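PDB 3QAV: Rho-class glutathione S-transferase from Laternula elliptica, which probably catalyses the conjugation of glutathione to electrophilic compounds. Local coordinates for residues R121-V132 with K157-Y168; V192-A200 with H229-L240. All coordinates share one frame; numbering follows the deposited sequence.

Contact 1 (R121-V132 with K157-Y168)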
loop_
_atom_site.group_PDB
_atom_site.type_symbol
_atom_site.label_atom_id
_atom_site.label_comp_id
_atom_site.label_asym_id
_atom_site.label_seq_id
_atom_site.Cartn_x
_atom_site.Cartn_y
_atom_site.Cartn_z
ATOM N N ARG A 121 6.103 5.620 8.465
ATOM C CA ARG A 121 6.387 4.252 8.904
ATOM C C ARG A 121 5.289 3.262 8.487
ATOM O O ARG A 121 5.589 2.178 8.004
ATOM C CB ARG A 121 6.594 4.222 10.420
ATOM C CG ARG A 121 7.831 5.002 10.894
ATOM C CD ARG A 121 9.134 4.256 10.591
ATOM N NE ARG A 121 9.739 4.602 9.308
ATOM C CZ ARG A 121 10.685 5.524 9.135
ATOM N NH1 ARG A 121 11.170 5.758 7.917
ATOM N NH2 ARG A 121 11.152 6.212 10.173
ATOM N N MET A 122 4.026 3.644 8.665
ATOM C CA MET A 122 2.900 2.792 8.283
ATOM C C MET A 122 3.016 2.242 6.860
ATOM O O MET A 122 3.066 1.029 6.643
ATOM C CB MET A 122 1.583 3.573 8.362
ATOM C CG MET A 122 1.046 3.823 9.744
ATOM S SD MET A 122 -0.256 5.076 9.676
ATOM C CE MET A 122 -1.419 4.311 8.553
ATOM N N PHE A 123 3.044 3.154 5.894
ATOM C CA PHE A 123 3.105 2.794 4.482
ATOM C C PHE A 123 4.429 2.202 4.017
ATOM O O PHE A 123 4.469 1.461 3.042
ATOM C CB PHE A 123 2.692 4.019 3.651
ATOM C CG PHE A 123 1.309 4.531 4.012
ATOM C CD1 PHE A 123 1.134 5.784 4.590
ATOM C CD2 PHE A 123 0.191 3.715 3.844
ATOM C CE1 PHE A 123 -0.131 6.217 5.001
ATOM C CE2 PHE A 123 -1.073 4.135 4.251
ATOM C CZ PHE A 123 -1.238 5.389 4.833
ATOM N N GLU A 124 5.510 2.506 4.724
ATOM C CA GLU A 124 6.806 1.947 4.358
ATOM C C GLU A 124 6.843 0.445 4.686
ATOM O O GLU A 124 7.630 -0.308 4.099
ATOM C CB GLU A 124 7.926 2.675 5.105
ATOM C CG GLU A 124 9.335 2.243 4.705
ATOM C CD GLU A 124 10.405 3.017 5.451
ATOM O OE1 GLU A 124 10.062 4.033 6.089
ATOM O OE2 GLU A 124 11.588 2.621 5.389
ATOM N N THR A 125 5.984 0.005 5.608
ATOM C CA THR A 125 5.957 -1.408 5.992
ATOM C C THR A 125 5.674 -2.344 4.820
ATOM O O THR A 125 5.944 -3.546 4.908
ATOM C CB THR A 125 4.898 -1.709 7.085
ATOM O OG1 THR A 125 3.582 -1.516 6.554
ATOM C CG2 THR A 125 5.100 -0.818 8.283
ATOM N N SER A 126 5.133 -1.802 3.730
ATOM C CA SER A 126 4.821 -2.624 2.566
ATOM C C SER A 126 6.091 -3.218 1.957
ATOM O O SER A 126 6.043 -4.274 1.334
ATOM C CB SER A 126 4.077 -1.812 1.504
ATOM O OG SER A 126 4.978 -1.054 0.718
ATOM N N ASN A 127 7.218 -2.532 2.130
ATOM C CA ASN A 127 8.508 -3.005 1.618
ATOM C C ASN A 127 8.942 -4.301 2.287
ATOM O O ASN A 127 9.767 -5.035 1.752
ATOM C CB ASN A 127 9.605 -1.970 1.861
ATOM C CG ASN A 127 9.497 -0.783 0.948
ATOM O OD1 ASN A 127 9.481 -0.929 -0.274
ATOM N ND2 ASN A 127 9.432 0.411 1.531
ATOM N N ILE A 128 8.412 -4.563 3.476
ATOM C CA ILE A 128 8.761 -5.769 4.197
ATOM C C ILE A 128 8.160 -6.952 3.468
ATOM O O ILE A 128 8.816 -7.976 3.294
ATOM C CB ILE A 128 8.242 -5.724 5.647
ATOM C CG1 ILE A 128 8.910 -4.560 6.390
ATOM C CG2 ILE A 128 8.518 -7.065 6.349
ATOM C CD1 ILE A 128 8.384 -4.338 7.802
ATOM N N SER A 129 6.912 -6.806 3.037
ATOM C CA SER A 129 6.237 -7.866 2.300
ATOM C C SER A 129 7.041 -8.201 1.050
ATOM O O SER A 129 7.363 -9.353 0.794
ATOM C CB SER A 129 4.836 -7.419 1.868
ATOM O OG SER A 129 4.000 -7.164 2.978
ATOM N N THR A 130 7.369 -7.176 0.278
ATOM C CA THR A 130 8.105 -7.363 -0.959
ATOM C C THR A 130 9.547 -7.837 -0.804
ATOM O O THR A 130 9.954 -8.803 -1.445
ATOM C CB THR A 130 8.107 -6.071 -1.784
ATOM O OG1 THR A 130 8.767 -5.038 -1.046
ATOM C CG2 THR A 130 6.681 -5.639 -2.085
ATOM N N ASN A 131 10.320 -7.173 0.048
ATOM C CA ASN A 131 11.721 -7.542 0.212
ATOM C C ASN A 131 12.004 -8.715 1.142
ATOM O O ASN A 131 12.996 -9.417 0.964
ATOM C CB ASN A 131 12.535 -6.324 0.651
ATOM C CG ASN A 131 12.387 -5.157 -0.306
ATOM O OD1 ASN A 131 12.294 -5.347 -1.518
ATOM N ND2 ASN A 131 12.371 -3.939 0.234
ATOM N N VAL A 132 11.147 -8.940 2.132
ATOM C CA VAL A 132 11.381 -10.048 3.047
ATOM C C VAL A 132 10.561 -11.294 2.733
ATOM O O VAL A 132 11.113 -12.386 2.629
ATOM C CB VAL A 132 11.106 -9.652 4.508
ATOM C CG1 VAL A 132 11.407 -10.820 5.419
ATOM C CG2 VAL A 132 11.956 -8.465 4.894
ATOM N N LYS A 157 18.703 -9.062 0.157
ATOM C CA LYS A 157 17.754 -7.961 0.112
ATOM C C LYS A 157 16.881 -7.945 1.359
ATOM O O LYS A 157 16.477 -6.884 1.823
ATOM C CB LYS A 157 16.878 -8.051 -1.141
ATOM C CG LYS A 157 17.581 -7.583 -2.404
ATOM C CD LYS A 157 16.609 -7.373 -3.553
ATOM C CE LYS A 157 17.317 -6.750 -4.752
ATOM N NZ LYS A 157 16.387 -6.450 -5.878
ATOM N N ALA A 158 16.604 -9.126 1.900
ATOM C CA ALA A 158 15.789 -9.244 3.101
ATOM C C ALA A 158 16.548 -8.621 4.258
ATOM O O ALA A 158 15.965 -7.933 5.095
ATOM C CB ALA A 158 15.487 -10.712 3.400
ATOM N N HIS A 159 17.858 -8.861 4.292
ATOM C CA HIS A 159 18.705 -8.318 5.342
ATOM C C HIS A 159 18.786 -6.801 5.254
ATOM O O HIS A 159 18.812 -6.115 6.278
ATOM C CB HIS A 159 20.106 -8.934 5.263
ATOM C CG HIS A 159 20.171 -10.349 5.755
ATOM N ND1 HIS A 159 21.286 -11.142 5.599
ATOM C CD2 HIS A 159 19.267 -11.101 6.426
ATOM C CE1 HIS A 159 21.069 -12.322 6.155
ATOM N NE2 HIS A 159 19.851 -12.323 6.665
ATOM N N VAL A 160 18.817 -6.272 4.034
ATOM C CA VAL A 160 18.879 -4.824 3.851
ATOM C C VAL A 160 17.601 -4.172 4.377
ATOM O O VAL A 160 17.648 -3.202 5.135
ATOM C CB VAL A 160 19.055 -4.449 2.368
ATOM C CG1 VAL A 160 18.937 -2.939 2.193
ATOM C CG2 VAL A 160 20.412 -4.929 1.879
ATOM N N GLU A 161 16.460 -4.714 3.977
ATOM C CA GLU A 161 15.177 -4.192 4.422
ATOM C C GLU A 161 15.092 -4.157 5.950
ATOM O O GLU A 161 14.759 -3.126 6.540
ATOM C CB GLU A 161 14.055 -5.052 3.860
ATOM C CG GLU A 161 12.657 -4.615 4.261
ATOM C CD GLU A 161 12.309 -3.203 3.811
ATOM O OE1 GLU A 161 12.638 -2.829 2.663
ATOM O OE2 GLU A 161 11.684 -2.474 4.609
ATOM N N LEU A 162 15.391 -5.285 6.588
ATOM C CA LEU A 162 15.338 -5.371 8.045
ATOM C C LEU A 162 16.267 -4.360 8.710
ATOM O O LEU A 162 15.983 -3.875 9.804
ATOM C CB LEU A 162 15.690 -6.795 8.506
ATOM C CG LEU A 162 14.543 -7.797 8.703
ATOM C CD1 LEU A 162 13.486 -7.618 7.627
ATOM C CD2 LEU A 162 15.098 -9.214 8.687
ATOM N N GLY A 163 17.375 -4.046 8.042
ATOM C CA GLY A 163 18.326 -3.091 8.586
ATOM C C GLY A 163 17.674 -1.744 8.842
ATOM O O GLY A 163 17.924 -1.105 9.862
ATOM N N HIS A 164 16.819 -1.321 7.917
ATOM C CA HIS A 164 16.124 -0.047 8.045
ATOM C C HIS A 164 15.330 0.010 9.336
ATOM O O HIS A 164 15.461 0.952 10.118
ATOM C CB HIS A 164 15.184 0.160 6.862
ATOM C CG HIS A 164 15.891 0.393 5.564
ATOM N ND1 HIS A 164 15.598 -0.319 4.420
ATOM C CD2 HIS A 164 16.848 1.285 5.217
ATOM C CE1 HIS A 164 16.344 0.125 3.424
ATOM N NE2 HIS A 164 17.111 1.099 3.881
ATOM N N TRP A 165 14.513 -1.013 9.565
ATOM C CA TRP A 165 13.684 -1.069 10.758
ATOM C C TRP A 165 14.520 -1.214 12.024
ATOM O O TRP A 165 14.172 -0.665 13.072
ATOM C CB TRP A 165 12.665 -2.207 10.624
ATOM C CG TRP A 165 11.864 -2.082 9.357
ATOM C CD1 TRP A 165 12.105 -2.710 8.174
ATOM C CD2 TRP A 165 10.763 -1.192 9.121
ATOM N NE1 TRP A 165 11.229 -2.266 7.212
ATOM C CE2 TRP A 165 10.394 -1.335 7.768
ATOM C CE3 TRP A 165 10.055 -0.287 9.924
ATOM C CZ2 TRP A 165 9.347 -0.606 7.197
ATOM C CZ3 TRP A 165 9.012 0.438 9.356
ATOM C CH2 TRP A 165 8.669 0.273 8.005
ATOM N N GLU A 166 15.629 -1.941 11.925
ATOM C CA GLU A 166 16.531 -2.107 13.065
ATOM C C GLU A 166 16.968 -0.699 13.477
ATOM O O GLU A 166 16.918 -0.332 14.656
ATOM C CB GLU A 166 17.755 -2.931 12.649
ATOM C CG GLU A 166 18.810 -3.157 13.736
ATOM C CD GLU A 166 18.331 -4.062 14.862
ATOM O OE1 GLU A 166 17.469 -4.928 14.608
ATOM O OE2 GLU A 166 18.834 -3.923 15.997
ATOM N N ASN A 167 17.381 0.089 12.488
ATOM C CA ASN A 167 17.816 1.462 12.715
ATOM C C ASN A 167 16.714 2.316 13.323
ATOM O O ASN A 167 16.940 3.023 14.303
ATOM C CB ASN A 167 18.262 2.108 11.402
ATOM C CG ASN A 167 19.645 1.668 10.977
ATOM O OD1 ASN A 167 20.102 1.996 9.880
ATOM N ND2 ASN A 167 20.327 0.928 11.845
ATOM N N TYR A 168 15.528 2.257 12.726
ATOM C CA TYR A 168 14.392 3.040 13.217
ATOM C C TYR A 168 14.166 2.759 14.703
ATOM O O TYR A 168 14.090 3.681 15.517
ATOM C CB TYR A 168 13.119 2.685 12.432
ATOM C CG TYR A 168 13.187 2.937 10.939
ATOM C CD1 TYR A 168 12.423 2.177 10.056
ATOM C CD2 TYR A 168 13.997 3.944 10.407
ATOM C CE1 TYR A 168 12.462 2.407 8.688
ATOM C CE2 TYR A 168 14.042 4.184 9.034
ATOM C CZ TYR A 168 13.273 3.414 8.184
ATOM O OH TYR A 168 13.309 3.643 6.829
HETATM O O HOH W 1 13.086 6.239 5.928
#
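W165 of helix 148-172 fills the gap to R121-V132, and the two stretches form an antiparallel helix pair in the helical C-terminal domain of the GST fold. The axes of helix 126-131 and segment 157-168 approach to 9.4 Å at 163°. I128 CD1 sits over one face of the indole, 3.8 Å from the centroid of its five-membered ring. R121 O and T125 N meet the ring at its edge. Packing is tight at V132, whose CG2 is 3.2 Å from L162 CD1; F188 stacks on W165 from outside. At the looser end N131 is partly exposed and K157 exposed. N131 ND2 donates to E161 OE1 at 2.7 Å, on the anti side of the carboxylate and 34° out of its plane. E161 OE2 takes the indole N-H through its anti lone pair. R75 of the second subunit makes salt bridges to E161 and E124. A water takes a weak bond from R121 NH1 and donates to Y168 OH. R121 bends at chi2 and chi3, which folds its guanidinium flat onto the Y168 ring. It holds E124 side-on, NE and NH1 both on OE1. Y168 OH donates to E124 OE2 over a very short 2.5 Å.

Contact 2 (V192-A200 with H229-L240)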
loop_
_atom_site.group_PDB
_atom_site.type_symbol
_atom_site.label_atom_id
_atom_site.label_comp_id
_atom_site.label_asym_id
_atom_site.label_seq_id
_atom_site.Cartn_x
_atom_site.Cartn_y
_atom_site.Cartn_z
ATOM N N VAL A 192 6.404 -8.448 11.665
ATOM C CA VAL A 192 7.522 -8.992 12.435
ATOM C C VAL A 192 7.120 -10.334 13.075
ATOM O O VAL A 192 7.898 -11.288 13.068
ATOM C CB VAL A 192 7.989 -8.009 13.529
ATOM C CG1 VAL A 192 9.116 -8.640 14.351
ATOM C CG2 VAL A 192 8.495 -6.718 12.884
ATOM N N ALA A 193 5.902 -10.407 13.612
ATOM C CA ALA A 193 5.409 -11.641 14.238
ATOM C C ALA A 193 5.402 -12.776 13.214
ATOM O O ALA A 193 5.724 -13.930 13.529
ATOM C CB ALA A 193 4.003 -11.426 14.786
ATOM N N LEU A 194 5.028 -12.439 11.985
ATOM C CA LEU A 194 4.984 -13.404 10.892
ATOM C C LEU A 194 6.406 -13.889 10.611
ATOM O O LEU A 194 6.640 -15.074 10.406
ATOM C CB LEU A 194 4.402 -12.742 9.640
ATOM C CG LEU A 194 4.143 -13.610 8.406
ATOM C CD1 LEU A 194 2.999 -14.572 8.677
ATOM C CD2 LEU A 194 3.796 -12.719 7.226
ATOM N N ILE A 195 7.353 -12.953 10.605
ATOM C CA ILE A 195 8.756 -13.277 10.358
ATOM C C ILE A 195 9.243 -14.272 11.410
ATOM O O ILE A 195 9.830 -15.300 11.076
ATOM C CB ILE A 195 9.636 -11.995 10.399
ATOM C CG1 ILE A 195 9.339 -11.128 9.172
ATOM C CG2 ILE A 195 11.118 -12.357 10.445
ATOM C CD1 ILE A 195 9.999 -9.758 9.201
ATOM N N VAL A 196 8.998 -13.961 12.678
ATOM C CA VAL A 196 9.399 -14.845 13.766
ATOM C C VAL A 196 8.683 -16.186 13.613
ATOM O O VAL A 196 9.277 -17.240 13.832
ATOM C CB VAL A 196 9.040 -14.239 15.144
ATOM C CG1 VAL A 196 9.307 -15.254 16.248
ATOM C CG2 VAL A 196 9.853 -12.974 15.385
ATOM N N ARG A 197 7.409 -16.143 13.237
ATOM C CA ARG A 197 6.630 -17.363 13.052
ATOM C C ARG A 197 7.338 -18.295 12.074
ATOM O O ARG A 197 7.378 -19.502 12.280
ATOM C CB ARG A 197 5.229 -17.027 12.529
ATOM C CG ARG A 197 4.464 -18.191 11.901
ATOM C CD ARG A 197 3.957 -19.208 12.924
ATOM N NE ARG A 197 3.113 -20.224 12.286
ATOM C CZ ARG A 197 2.586 -21.280 12.908
ATOM N NH1 ARG A 197 1.838 -22.139 12.230
ATOM N NH2 ARG A 197 2.800 -21.483 14.202
ATOM N N GLN A 198 7.902 -17.729 11.016
ATOM C CA GLN A 198 8.599 -18.521 10.012
ATOM C C GLN A 198 9.944 -19.014 10.528
ATOM O O GLN A 198 10.723 -19.603 9.783
ATOM C CB GLN A 198 8.794 -17.702 8.740
ATOM C CG GLN A 198 7.501 -17.381 8.005
ATOM C CD GLN A 198 6.905 -18.590 7.303
ATOM O OE1 GLN A 198 7.561 -19.626 7.152
ATOM N NE2 GLN A 198 5.660 -18.456 6.854
ATOM N N GLY A 199 10.221 -18.746 11.802
ATOM C CA GLY A 199 11.455 -19.215 12.412
ATOM C C GLY A 199 12.696 -18.340 12.389
ATOM O O GLY A 199 13.801 -18.841 12.602
ATOM N N ALA A 200 12.541 -17.046 12.134
ATOM C CA ALA A 200 13.698 -16.157 12.117
ATOM C C ALA A 200 14.264 -16.020 13.539
ATOM O O ALA A 200 13.510 -15.934 14.516
ATOM C CB ALA A 200 13.307 -14.796 11.579
ATOM N N HIS A 229 -4.734 -20.190 14.766
ATOM C CA HIS A 229 -4.213 -21.484 14.311
ATOM C C HIS A 229 -2.744 -21.775 14.577
ATOM O O HIS A 229 -2.309 -22.912 14.411
ATOM C CB HIS A 229 -4.514 -21.709 12.816
ATOM C CG HIS A 229 -3.466 -21.180 11.882
ATOM N ND1 HIS A 229 -3.446 -19.874 11.444
ATOM C CD2 HIS A 229 -2.425 -21.795 11.271
ATOM C CE1 HIS A 229 -2.443 -19.707 10.599
ATOM N NE2 HIS A 229 -1.808 -20.858 10.476
ATOM N N TRP A 230 -1.985 -20.770 15.002
ATOM C CA TRP A 230 -0.560 -20.956 15.274
ATOM C C TRP A 230 -0.248 -21.839 16.486
ATOM O O TRP A 230 0.733 -22.584 16.487
ATOM C CB TRP A 230 0.124 -19.599 15.478
ATOM C CG TRP A 230 0.301 -18.781 14.223
ATOM C CD1 TRP A 230 -0.115 -19.100 12.961
ATOM C CD2 TRP A 230 0.945 -17.508 14.123
ATOM N NE1 TRP A 230 0.233 -18.105 12.078
ATOM C CE2 TRP A 230 0.885 -17.115 12.766
ATOM C CE3 TRP A 230 1.570 -16.661 15.047
ATOM C CZ2 TRP A 230 1.429 -15.904 12.311
ATOM C CZ3 TRP A 230 2.113 -15.459 14.592
ATOM C CH2 TRP A 230 2.037 -15.096 13.237
ATOM N N ALA A 231 -1.075 -21.749 17.517
ATOM C CA ALA A 231 -0.851 -22.519 18.734
ATOM C C ALA A 231 -0.678 -24.016 18.500
ATOM O O ALA A 231 0.260 -24.620 19.018
ATOM C CB ALA A 231 -1.993 -22.279 19.711
ATOM N N GLU A 232 -1.569 -24.606 17.708
ATOM C CA GLU A 232 -1.537 -26.043 17.438
ATOM C C GLU A 232 -0.970 -26.449 16.081
ATOM O O GLU A 232 -1.113 -27.596 15.666
ATOM C CB GLU A 232 -2.951 -26.623 17.574
ATOM C CG GLU A 232 -3.555 -26.470 18.955
ATOM C CD GLU A 232 -2.798 -27.257 20.002
ATOM O OE1 GLU A 232 -1.729 -27.816 19.673
ATOM O OE2 GLU A 232 -3.267 -27.314 21.156
ATOM N N SER A 233 -0.333 -25.518 15.385
ATOM C CA SER A 233 0.232 -25.832 14.082
ATOM C C SER A 233 1.718 -25.551 14.117
ATOM O O SER A 233 2.170 -24.662 14.836
ATOM C CB SER A 233 -0.443 -24.996 12.992
ATOM O OG SER A 233 -0.177 -23.614 13.161
ATOM N N ASP A 234 2.480 -26.320 13.351
ATOM C CA ASP A 234 3.924 -26.148 13.321
ATOM C C ASP A 234 4.374 -24.987 12.454
ATOM O O ASP A 234 3.834 -24.749 11.371
ATOM C CB ASP A 234 4.600 -27.431 12.834
ATOM C CG ASP A 234 4.800 -28.439 13.943
ATOM O OD1 ASP A 234 5.644 -28.183 14.828
ATOM O OD2 ASP A 234 4.113 -29.481 13.932
ATOM N N SER A 235 5.370 -24.266 12.952
ATOM C CA SER A 235 5.937 -23.141 12.236
ATOM C C SER A 235 6.470 -23.637 10.896
ATOM O O SER A 235 7.262 -24.576 10.848
ATOM C CB SER A 235 7.081 -22.533 13.045
ATOM O OG SER A 235 7.979 -21.841 12.197
ATOM N N PRO A 236 6.038 -23.011 9.790
ATOM C CA PRO A 236 6.490 -23.406 8.452
ATOM C C PRO A 236 8.020 -23.441 8.360
ATOM O O PRO A 236 8.590 -24.144 7.527
ATOM C CB PRO A 236 5.876 -22.330 7.552
ATOM C CG PRO A 236 4.619 -21.943 8.290
ATOM C CD PRO A 236 5.083 -21.890 9.724
ATOM N N GLY A 237 8.671 -22.661 9.218
ATOM C CA GLY A 237 10.126 -22.615 9.246
ATOM C C GLY A 237 10.857 -22.159 7.992
ATOM O O GLY A 237 11.992 -22.581 7.751
ATOM N N ASN A 238 10.238 -21.290 7.200
ATOM C CA ASN A 238 10.873 -20.812 5.976
ATOM C C ASN A 238 11.930 -19.725 6.180
ATOM O O ASN A 238 12.597 -19.320 5.232
ATOM C CB ASN A 238 9.810 -20.328 4.991
ATOM C CG ASN A 238 9.068 -21.472 4.339
ATOM O OD1 ASN A 238 9.649 -22.239 3.575
ATOM N ND2 ASN A 238 7.780 -21.601 4.641
ATOM N N LEU A 239 12.088 -19.259 7.414
ATOM C CA LEU A 239 13.085 -18.235 7.714
ATOM C C LEU A 239 14.072 -18.715 8.773
ATOM O O LEU A 239 14.807 -17.917 9.357
ATOM C CB LEU A 239 12.404 -16.942 8.172
ATOM C CG LEU A 239 11.656 -16.190 7.062
ATOM C CD1 LEU A 239 10.992 -14.950 7.634
ATOM C CD2 LEU A 239 12.631 -15.802 5.953
ATOM N N LEU A 240 14.082 -20.023 9.015
ATOM C CA LEU A 240 14.985 -20.618 9.992
ATOM C C LEU A 240 16.441 -20.369 9.613
ATOM O O LEU A 240 17.314 -20.303 10.482
ATOM C CB LEU A 240 14.738 -22.129 10.099
ATOM C CG LEU A 240 13.425 -22.595 10.740
ATOM C CD1 LEU A 240 13.293 -24.111 10.609
ATOM C CD2 LEU A 240 13.395 -22.186 12.204
#
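R197 lies along the face of the W230 indole, where the C-terminal tail wraps over the end of helix 183-197. R197 CD stands 3.7 Å from the centroid of the five-membered ring of W230, and the guanidinium is stacked on the indole with planes 6° apart. CG is anti to the backbone N (chi1 162°) and the chain bends once, at chi2, before running out straight over the ring. R197 NH1 donates to S233 OG at 2.7 Å. That hydroxyl in turn donates to the carbonyl of H229. R197 NH2 makes two weak bonds, to the carbonyls of W230 and S233. S235 and the backbone at D234 cover the opposite face of the guanidinium. Replacing W230 by an alanine would probably strip the stacked face of R197 of its cover and let the guanidinium turn away from S233. The helix ends in a Schellman motif at G199, which has positive phi. The carbonyls of R197 and Q198, at and just beyond the helix end, are taken up by the tail: S235 OG donates to R197 O, a very short bond, and L239 N donates to Q198 O at 2.8 Å. S235 OG also accepts from G237 N, an ST turn. Q198 OE1 receives two bonds from N238. N238 N reaches Q198 OE1 at 3.2 Å, in the carbonyl plane; N238 ND2 is tilted 30° from it. H229 ND1 is paired with S33 OG. L239 packs between Q198 and helix 133-141, while A193 and V196 lean on helix 207-217.

Overall arrangement
Contact 1 is buried and joins helices, whereas contact 2 is partly buried and fixes a loop to the end of helix 183-197. The two meet where I128 and V132 of contact 1 pack on I195 of contact 2. Helix 183-197 also supplies F188 against W165, so it borders both. Each contact has an arginine stacked on an aromatic ring. In contact 1 that arginine pairs with a carboxylate, and acidic groups there also meet the second subunit. In contact 2 the arginine bonds to a hydroxyl and backbone carbonyls, and no other chain of the assembly touches it. Main-chain bonding between segments belongs to contact 2.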